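Local atomic coordinates of hypothetical protein Atu1540 (Agrobacterium tumefaciens str. C58, PDB entry 2HWJ), a protein that is of unknown function but is a putative member of the ParB-like nuclease family. Residues D133-M145 against E158-R171. Residues are numbered along the deposited sequence; the frame is centred on the assembly and turned at random.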
ATOM      1  N   ASP A 133     -22.368 -15.847  12.682  1.00 57.09           N
ATOM      2  CA  ASP A 133     -23.076 -15.032  11.689  1.00 56.08           C
ATOM      3  C   ASP A 133     -22.968 -13.644  12.154  1.00 55.87           C
ATOM      4  O   ASP A 133     -23.505 -13.361  13.226  1.00 54.86           O
ATOM      5  CB  ASP A 133     -24.530 -15.448  11.584  1.00 54.80           C
ATOM      6  CG  ASP A 133     -25.371 -14.561  10.622  1.00 58.78           C
ATOM      7  OD1 ASP A 133     -24.880 -13.864   9.690  1.00 62.44           O
ATOM      8  OD2 ASP A 133     -26.610 -14.581  10.787  1.00 61.25           O
ATOM      9  N   ASP A 134     -22.271 -12.774  11.397  1.00 55.79           N
ATOM     10  CA  ASP A 134     -22.371 -11.355  11.719  1.00 57.07           C
ATOM     11  C   ASP A 134     -23.364 -10.592  10.788  1.00 57.87           C
ATOM     12  O   ASP A 134     -23.078 -10.252   9.656  1.00 59.35           O
ATOM     13  CB  ASP A 134     -21.034 -10.694  11.976  1.00 56.10           C
ATOM     14  CG  ASP A 134     -21.126  -9.129  12.124  1.00 62.20           C
ATOM     15  OD1 ASP A 134     -22.279  -8.588  12.210  1.00 66.67           O
ATOM     16  OD2 ASP A 134     -20.036  -8.415  12.143  1.00 62.43           O
ATOM     17  N   PRO A 135     -24.581 -10.346  11.285  1.00 58.21           N
ATOM     18  CA  PRO A 135     -25.573  -9.773  10.360  1.00 57.80           C
ATOM     19  C   PRO A 135     -25.176  -8.386   9.909  1.00 57.56           C
ATOM     20  O   PRO A 135     -25.534  -7.982   8.806  1.00 57.95           O
ATOM     21  CB  PRO A 135     -26.897  -9.754  11.175  1.00 57.79           C
ATOM     22  CG  PRO A 135     -26.439  -9.843  12.675  1.00 57.13           C
ATOM     23  CD  PRO A 135     -25.114 -10.624  12.646  1.00 57.48           C
ATOM     24  N   PHE A 136     -24.416  -7.639  10.694  1.00 57.83           N
ATOM     25  CA  PHE A 136     -23.934  -6.350  10.112  1.00 57.34           C
ATOM     26  C   PHE A 136     -22.907  -6.558   9.044  1.00 56.87           C
ATOM     27  O   PHE A 136     -22.803  -5.723   8.117  1.00 56.79           O
ATOM     28  CB  PHE A 136     -23.518  -5.307  11.157  1.00 57.27           C
ATOM     29  CG  PHE A 136     -24.681  -4.837  11.952  1.00 59.03           C
ATOM     30  CD1 PHE A 136     -25.052  -5.515  13.136  1.00 58.65           C
ATOM     31  CD2 PHE A 136     -25.524  -3.823  11.453  1.00 59.54           C
ATOM     32  CE1 PHE A 136     -26.189  -5.150  13.840  1.00 54.91           C
ATOM     33  CE2 PHE A 136     -26.690  -3.441  12.168  1.00 61.15           C
ATOM     34  CZ  PHE A 136     -27.006  -4.104  13.375  1.00 59.32           C
ATOM     35  N   ARG A 137     -22.178  -7.676   9.118  1.00 55.18           N
ATOM     36  CA  ARG A 137     -21.312  -7.931   8.022  1.00 54.78           C
ATOM     37  C   ARG A 137     -22.131  -8.051   6.710  1.00 56.02           C
ATOM     38  O   ARG A 137     -21.663  -7.567   5.640  1.00 56.10           O
ATOM     39  CB  ARG A 137     -20.477  -9.136   8.299  1.00 54.73           C
ATOM     40  CG  ARG A 137     -19.597  -9.510   7.175  1.00 53.33           C
ATOM     41  CD  ARG A 137     -18.639  -8.434   6.880  1.00 54.96           C
ATOM     42  NE  ARG A 137     -17.797  -8.805   5.772  1.00 57.82           N
ATOM     43  CZ  ARG A 137     -18.210  -8.807   4.501  1.00 61.57           C
ATOM     44  NH1 ARG A 137     -19.462  -8.468   4.211  1.00 61.92           N
ATOM     45  NH2 ARG A 137     -17.386  -9.175   3.524  1.00 59.07           N
ATOM     46  N   SER A 138     -23.341  -8.650   6.763  1.00 55.02           N
ATOM     47  CA  SER A 138     -24.135  -8.836   5.533  1.00 54.71           C
ATOM     48  C   SER A 138     -24.674  -7.527   5.068  1.00 55.40           C
ATOM     49  O   SER A 138     -24.752  -7.237   3.864  1.00 55.05           O
ATOM     50  CB  SER A 138     -25.323  -9.698   5.770  1.00 54.02           C
ATOM     51  OG  SER A 138     -24.949 -10.998   6.080  1.00 55.27           O
ATOM     52  N   LEU A 139     -25.105  -6.741   6.039  1.00 55.98           N
ATOM     53  CA  LEU A 139     -25.611  -5.424   5.727  1.00 56.86           C
ATOM     54  C   LEU A 139     -24.516  -4.595   5.049  1.00 57.70           C
ATOM     55  O   LEU A 139     -24.766  -4.065   3.982  1.00 58.72           O
ATOM     56  CB  LEU A 139     -26.109  -4.714   6.982  1.00 57.06           C
ATOM     57  CG  LEU A 139     -26.840  -3.408   6.646  1.00 58.65           C
ATOM     58  CD1 LEU A 139     -28.144  -3.633   5.856  1.00 57.25           C
ATOM     59  CD2 LEU A 139     -27.087  -2.574   7.849  1.00 59.20           C
ATOM     60  N   ALA A 140     -23.315  -4.523   5.658  1.00 57.37           N
ATOM     61  CA  ALA A 140     -22.214  -3.822   5.076  1.00 56.96           C
ATOM     62  C   ALA A 140     -21.897  -4.367   3.650  1.00 57.07           C
ATOM     63  O   ALA A 140     -21.636  -3.603   2.734  1.00 56.98           O
ATOM     64  CB  ALA A 140     -21.031  -3.860   5.980  1.00 56.55           C
ATOM     65  N   GLY A 141     -21.981  -5.667   3.427  1.00 57.35           N
ATOM     66  CA  GLY A 141     -21.752  -6.210   2.042  1.00 56.60           C
ATOM     67  C   GLY A 141     -22.780  -5.622   1.096  1.00 57.04           C
ATOM     68  O   GLY A 141     -22.439  -5.110   0.012  1.00 58.22           O
ATOM     69  N   ALA A 142     -24.041  -5.615   1.524  1.00 56.80           N
ATOM     70  CA  ALA A 142     -25.125  -5.374   0.604  1.00 56.22           C
ATOM     71  C   ALA A 142     -25.049  -3.924   0.282  1.00 57.29           C
ATOM     72  O   ALA A 142     -25.308  -3.542  -0.869  1.00 57.96           O
ATOM     73  CB  ALA A 142     -26.400  -5.678   1.234  1.00 55.52           C
ATOM     74  N   LEU A 143     -24.625  -3.134   1.274  1.00 57.68           N
ATOM     75  CA  LEU A 143     -24.472  -1.691   1.161  1.00 59.23           C
ATOM     76  C   LEU A 143     -23.532  -1.379   0.052  1.00 60.67           C
ATOM     77  O   LEU A 143     -23.780  -0.476  -0.753  1.00 59.58           O
ATOM     78  CB  LEU A 143     -23.798  -1.139   2.390  1.00 59.79           C
ATOM     79  CG  LEU A 143     -24.041   0.222   3.023  1.00 61.29           C
ATOM     80  CD1 LEU A 143     -22.785   0.659   3.772  1.00 64.46           C
ATOM     81  CD2 LEU A 143     -24.428   1.247   2.063  1.00 63.57           C
ATOM     82  N   ARG A 144     -22.432  -2.131   0.002  1.00 62.96           N
ATOM     83  CA  ARG A 144     -21.449  -1.813  -0.974  1.00 65.72           C
ATOM     84  C   ARG A 144     -21.995  -2.186  -2.324  1.00 67.57           C
ATOM     85  O   ARG A 144     -21.804  -1.469  -3.296  1.00 66.56           O
ATOM     86  CB  ARG A 144     -20.149  -2.521  -0.732  1.00 66.28           C
ATOM     87  CG  ARG A 144     -19.026  -1.864  -1.525  1.00 66.89           C
ATOM     88  CD  ARG A 144     -17.926  -2.806  -1.947  1.00 69.97           C
ATOM     89  NE  ARG A 144     -17.954  -4.006  -1.141  1.00 74.32           N
ATOM     90  CZ  ARG A 144     -18.105  -5.210  -1.663  1.00 75.06           C
ATOM     91  NH1 ARG A 144     -18.176  -5.314  -2.990  1.00 72.81           N
ATOM     92  NH2 ARG A 144     -18.165  -6.289  -0.859  1.00 74.69           N
HETATM   93  N   MSE A 145     -22.697  -3.308  -2.347  1.00 69.74           N
HETATM   94  CA  MSE A 145     -23.157  -3.889  -3.547  1.00 73.79           C
HETATM   95  C   MSE A 145     -24.145  -2.917  -4.105  1.00 70.06           C
HETATM   96  O   MSE A 145     -24.446  -2.935  -5.317  1.00 69.50           O
HETATM   97  CB  MSE A 145     -23.859  -5.143  -3.173  1.00 73.19           C
HETATM   98  CG  MSE A 145     -23.753  -6.199  -4.158  1.00 77.73           C
HETATM   99 SE   MSE A 145     -23.164  -7.831  -3.205  1.00 92.99          SE
HETATM  100  CE  MSE A 145     -21.907  -8.447  -4.722  1.00 79.79           C
ATOM    101  N   GLU A 158     -15.061  -3.845   4.787  1.00 67.34           N
ATOM    102  CA  GLU A 158     -16.420  -4.157   5.151  1.00 65.85           C
ATOM    103  C   GLU A 158     -16.638  -4.231   6.636  1.00 64.03           C
ATOM    104  O   GLU A 158     -17.620  -3.725   7.148  1.00 64.07           O
ATOM    105  CB  GLU A 158     -16.854  -5.481   4.507  1.00 67.16           C
ATOM    106  CG  GLU A 158     -17.173  -5.379   3.039  1.00 67.64           C
ATOM    107  CD  GLU A 158     -15.979  -5.587   2.141  1.00 73.30           C
ATOM    108  OE1 GLU A 158     -14.820  -5.852   2.635  1.00 73.17           O
ATOM    109  OE2 GLU A 158     -16.225  -5.470   0.910  1.00 75.65           O
ATOM    110  N   PHE A 159     -15.728  -4.844   7.332  1.00 62.33           N
ATOM    111  CA  PHE A 159     -15.910  -4.934   8.731  1.00 62.23           C
ATOM    112  C   PHE A 159     -15.912  -3.562   9.429  1.00 62.65           C
ATOM    113  O   PHE A 159     -16.569  -3.390  10.467  1.00 62.66           O
ATOM    114  CB  PHE A 159     -14.939  -5.944   9.329  1.00 62.00           C
ATOM    115  CG  PHE A 159     -15.486  -7.363   9.322  1.00 63.15           C
ATOM    116  CD1 PHE A 159     -14.903  -8.358   8.533  1.00 61.28           C
ATOM    117  CD2 PHE A 159     -16.639  -7.690  10.067  1.00 62.70           C
ATOM    118  CE1 PHE A 159     -15.436  -9.669   8.531  1.00 60.31           C
ATOM    119  CE2 PHE A 159     -17.182  -8.994  10.073  1.00 61.10           C
ATOM    120  CZ  PHE A 159     -16.564  -9.983   9.317  1.00 62.06           C
ATOM    121  N   GLY A 160     -15.242  -2.580   8.814  1.00 62.50           N
ATOM    122  CA  GLY A 160     -15.279  -1.179   9.261  1.00 61.73           C
ATOM    123  C   GLY A 160     -16.638  -0.549   9.107  1.00 62.27           C
ATOM    124  O   GLY A 160     -17.160   0.097  10.019  1.00 62.71           O
ATOM    125  N   TRP A 161     -17.244  -0.799   7.962  1.00 63.16           N
ATOM    126  CA  TRP A 161     -18.617  -0.373   7.701  1.00 64.11           C
ATOM    127  C   TRP A 161     -19.616  -1.101   8.600  1.00 64.92           C
ATOM    128  O   TRP A 161     -20.550  -0.470   9.140  1.00 65.70           O
ATOM    129  CB  TRP A 161     -18.958  -0.542   6.222  1.00 63.96           C
ATOM    130  CG  TRP A 161     -18.342   0.586   5.427  1.00 65.43           C
ATOM    131  CD1 TRP A 161     -17.092   0.620   4.869  1.00 64.72           C
ATOM    132  CD2 TRP A 161     -18.905   1.874   5.215  1.00 65.87           C
ATOM    133  NE1 TRP A 161     -16.872   1.819   4.301  1.00 64.54           N
ATOM    134  CE2 TRP A 161     -17.960   2.619   4.496  1.00 63.34           C
ATOM    135  CE3 TRP A 161     -20.148   2.464   5.539  1.00 66.90           C
ATOM    136  CZ2 TRP A 161     -18.201   3.913   4.069  1.00 63.05           C
ATOM    137  CZ3 TRP A 161     -20.393   3.767   5.128  1.00 65.23           C
ATOM    138  CH2 TRP A 161     -19.414   4.477   4.385  1.00 65.33           C
ATOM    139  N   ALA A 162     -19.412  -2.403   8.789  1.00 63.72           N
ATOM    140  CA  ALA A 162     -20.282  -3.132   9.681  1.00 63.85           C
ATOM    141  C   ALA A 162     -20.199  -2.591  11.119  1.00 63.83           C
ATOM    142  O   ALA A 162     -21.196  -2.446  11.773  1.00 63.23           O
ATOM    143  CB  ALA A 162     -19.985  -4.621   9.633  1.00 63.59           C
ATOM    144  N   ASP A 163     -19.014  -2.265  11.607  1.00 64.02           N
ATOM    145  CA  ASP A 163     -18.970  -1.708  12.918  1.00 64.33           C
ATOM    146  C   ASP A 163     -19.701  -0.318  12.974  1.00 63.38           C
ATOM    147  O   ASP A 163     -20.478  -0.031  13.874  1.00 63.73           O
ATOM    148  CB  ASP A 163     -17.530  -1.711  13.441  1.00 64.97           C
ATOM    149  CG  ASP A 163     -17.334  -0.708  14.606  1.00 73.44           C
ATOM    150  OD1 ASP A 163     -18.121  -0.785  15.610  1.00 83.49           O
ATOM    151  OD2 ASP A 163     -16.425   0.179  14.548  1.00 78.55           O
ATOM    152  N   PHE A 164     -19.510   0.529  11.979  1.00 62.88           N
ATOM    153  CA  PHE A 164     -20.224   1.798  11.926  1.00 61.46           C
ATOM    154  C   PHE A 164     -21.744   1.536  12.014  1.00 61.77           C
ATOM    155  O   PHE A 164     -22.408   2.060  12.890  1.00 62.47           O
ATOM    156  CB  PHE A 164     -19.813   2.487  10.630  1.00 60.64           C
ATOM    157  CG  PHE A 164     -20.560   3.764  10.313  1.00 60.71           C
ATOM    158  CD1 PHE A 164     -20.248   4.944  10.943  1.00 60.47           C
ATOM    159  CD2 PHE A 164     -21.515   3.797   9.302  1.00 60.27           C
ATOM    160  CE1 PHE A 164     -20.889   6.109  10.616  1.00 56.26           C
ATOM    161  CE2 PHE A 164     -22.163   4.988   8.988  1.00 55.90           C
ATOM    162  CZ  PHE A 164     -21.846   6.117   9.652  1.00 55.43           C
ATOM    163  N   LEU A 165     -22.282   0.661  11.162  1.00 61.09           N
ATOM    164  CA  LEU A 165     -23.688   0.487  11.128  1.00 60.56           C
ATOM    165  C   LEU A 165     -24.140  -0.109  12.454  1.00 62.67           C
ATOM    166  O   LEU A 165     -25.323   0.130  12.872  1.00 63.59           O
ATOM    167  CB  LEU A 165     -24.132  -0.372   9.973  1.00 58.67           C
ATOM    168  CG  LEU A 165     -23.652   0.101   8.598  1.00 58.56           C
ATOM    169  CD1 LEU A 165     -23.551  -1.059   7.671  1.00 50.04           C
ATOM    170  CD2 LEU A 165     -24.489   1.259   7.986  1.00 55.12           C
ATOM    171  N   ARG A 166     -23.264  -0.840  13.163  1.00 62.39           N
ATOM    172  CA  ARG A 166     -23.862  -1.695  14.174  1.00 62.75           C
ATOM    173  C   ARG A 166     -24.109  -0.851  15.323  1.00 62.72           C
ATOM    174  O   ARG A 166     -24.962  -1.212  16.169  1.00 63.27           O
ATOM    175  CB  ARG A 166     -23.084  -2.932  14.555  1.00 63.46           C
ATOM    176  CG  ARG A 166     -22.529  -3.017  15.960  1.00 65.44           C
ATOM    177  CD  ARG A 166     -21.185  -3.854  15.915  1.00 69.99           C
ATOM    178  NE  ARG A 166     -21.531  -5.217  15.504  1.00 69.24           N
ATOM    179  CZ  ARG A 166     -21.057  -5.862  14.455  1.00 64.65           C
ATOM    180  NH1 ARG A 166     -20.133  -5.350  13.710  1.00 58.10           N
ATOM    181  NH2 ARG A 166     -21.516  -7.065  14.195  1.00 70.30           N
ATOM    182  N   ARG A 167     -23.431   0.302  15.338  1.00 61.47           N
ATOM    183  CA  ARG A 167     -23.624   1.225  16.461  1.00 60.45           C
ATOM    184  C   ARG A 167     -24.783   2.196  16.223  1.00 59.15           C
ATOM    185  O   ARG A 167     -25.071   3.014  17.037  1.00 57.67           O
ATOM    186  CB  ARG A 167     -22.335   1.969  16.755  1.00 61.10           C
ATOM    187  CG  ARG A 167     -21.107   1.136  16.535  1.00 62.57           C
ATOM    188  CD  ARG A 167     -19.829   1.932  16.691  1.00 61.82           C
ATOM    189  NE  ARG A 167     -19.424   1.860  18.071  1.00 64.07           N
ATOM    190  CZ  ARG A 167     -18.298   1.314  18.520  1.00 65.41           C
ATOM    191  NH1 ARG A 167     -17.424   0.776  17.691  1.00 63.27           N
ATOM    192  NH2 ARG A 167     -18.053   1.316  19.829  1.00 67.14           N
ATOM    193  N   ARG A 168     -25.474   2.035  15.105  1.00 59.26           N
ATOM    194  CA  ARG A 168     -26.395   3.038  14.583  1.00 58.14           C
ATOM    195  C   ARG A 168     -27.667   2.470  14.030  1.00 57.98           C
ATOM    196  O   ARG A 168     -28.590   3.178  13.825  1.00 58.01           O
ATOM    197  CB  ARG A 168     -25.727   3.760  13.430  1.00 57.46           C
ATOM    198  CG  ARG A 168     -24.866   4.874  13.913  1.00 57.44           C
ATOM    199  CD  ARG A 168     -24.004   5.416  12.829  1.00 56.18           C
ATOM    200  NE  ARG A 168     -22.999   6.295  13.418  1.00 58.47           N
ATOM    201  CZ  ARG A 168     -21.839   5.872  13.892  1.00 58.86           C
ATOM    202  NH1 ARG A 168     -21.560   4.581  13.808  1.00 62.51           N
ATOM    203  NH2 ARG A 168     -20.955   6.728  14.407  1.00 54.67           N
ATOM    204  N   ILE A 169     -27.703   1.202  13.676  1.00 58.43           N
ATOM    205  CA  ILE A 169     -28.946   0.665  13.210  1.00 57.39           C
ATOM    206  C   ILE A 169     -29.340  -0.436  14.196  1.00 58.83           C
ATOM    207  O   ILE A 169     -28.513  -1.261  14.614  1.00 59.30           O
ATOM    208  CB  ILE A 169     -28.842   0.194  11.762  1.00 56.84           C
ATOM    209  CG1 ILE A 169     -28.517   1.349  10.804  1.00 55.75           C
ATOM    210  CG2 ILE A 169     -30.129  -0.496  11.312  1.00 55.73           C
ATOM    211  CD1 ILE A 169     -28.306   0.832   9.334  1.00 56.13           C
ATOM    212  N   ASP A 170     -30.597  -0.391  14.593  1.00 59.63           N
ATOM    213  CA  ASP A 170     -31.212  -1.318  15.536  1.00 62.03           C
ATOM    214  C   ASP A 170     -31.154  -2.771  14.969  1.00 62.32           C
ATOM    215  O   ASP A 170     -31.521  -2.937  13.815  1.00 62.31           O
ATOM    216  CB  ASP A 170     -32.643  -0.777  15.676  1.00 60.03           C
ATOM    217  CG  ASP A 170     -33.488  -1.500  16.659  1.00 60.72           C
ATOM    218  OD1 ASP A 170     -33.114  -2.517  17.271  1.00 58.18           O
ATOM    219  OD2 ASP A 170     -34.635  -1.017  16.828  1.00 68.66           O
ATOM    220  N   ARG A 171     -30.685  -3.799  15.718  1.00 63.61           N
ATOM    221  CA  ARG A 171     -30.688  -5.193  15.150  1.00 65.82           C
ATOM    222  C   ARG A 171     -32.098  -5.699  14.746  1.00 66.43           C
ATOM    223  O   ARG A 171     -32.264  -6.479  13.782  1.00 67.20           O
ATOM    224  CB  ARG A 171     -30.145  -6.247  16.107  1.00 67.33           C
ATOM    225  CG  ARG A 171     -28.936  -5.887  16.856  1.00 74.48           C
ATOM    226  CD  ARG A 171     -28.996  -6.589  18.282  1.00 83.43           C
ATOM    227  NE  ARG A 171     -27.652  -6.568  18.901  1.00 89.21           N
ATOM    228  CZ  ARG A 171     -27.395  -6.523  20.210  1.00 91.39           C
ATOM    229  NH1 ARG A 171     -28.398  -6.513  21.101  1.00 92.96           N
ATOM    230  NH2 ARG A 171     -26.123  -6.491  20.627  1.00 90.78           N
TER
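Helices 135-145 and 158-166 cross steeply, their axes 8.0 Å apart at closest and their directions 112° apart, with Phe-136 and Ala-162 the nearest pair of CA atoms. Ala-140 and Ala-162 lie at the crossing: Ala-140 fits as a knob among Glu-158, Trp-161, Ala-162 and Leu-165, and the CB of Ala-162 meets the O of Phe-136. Phe-136, with CG anti to its carbonyl carbon (chi1 -67°), lays one ring face under the CB of Arg-166, a CH-pi contact 3.7 Å from CB to ring centroid. Arg-166 then bends back so that its NH2 donates to OD2 of Asp-134 at 2.9 Å, nearly straight (163°) and from above the carboxylate plane. Because OD1 of that carboxylate also caps the helix through weak bonds from Phe-136 N and Arg-137 N, the salt bridge ties helix 158-166 to the start of its partner. Arg-137 sets its CD over the centre of the Phe-159 ring, its NH1 making a salt bridge to Glu-28. Arg-144 NH2 forms a salt bridge with Glu-158 OE2, weak as a hydrogen bond; its NH1 bridges to Glu-204 of a neighbouring subunit. Helix 178-189 packs against Leu-139, Leu-165 and Ile-169, helix 171-176 touches Phe-136, and strand 132-133 leads into helix 135-145.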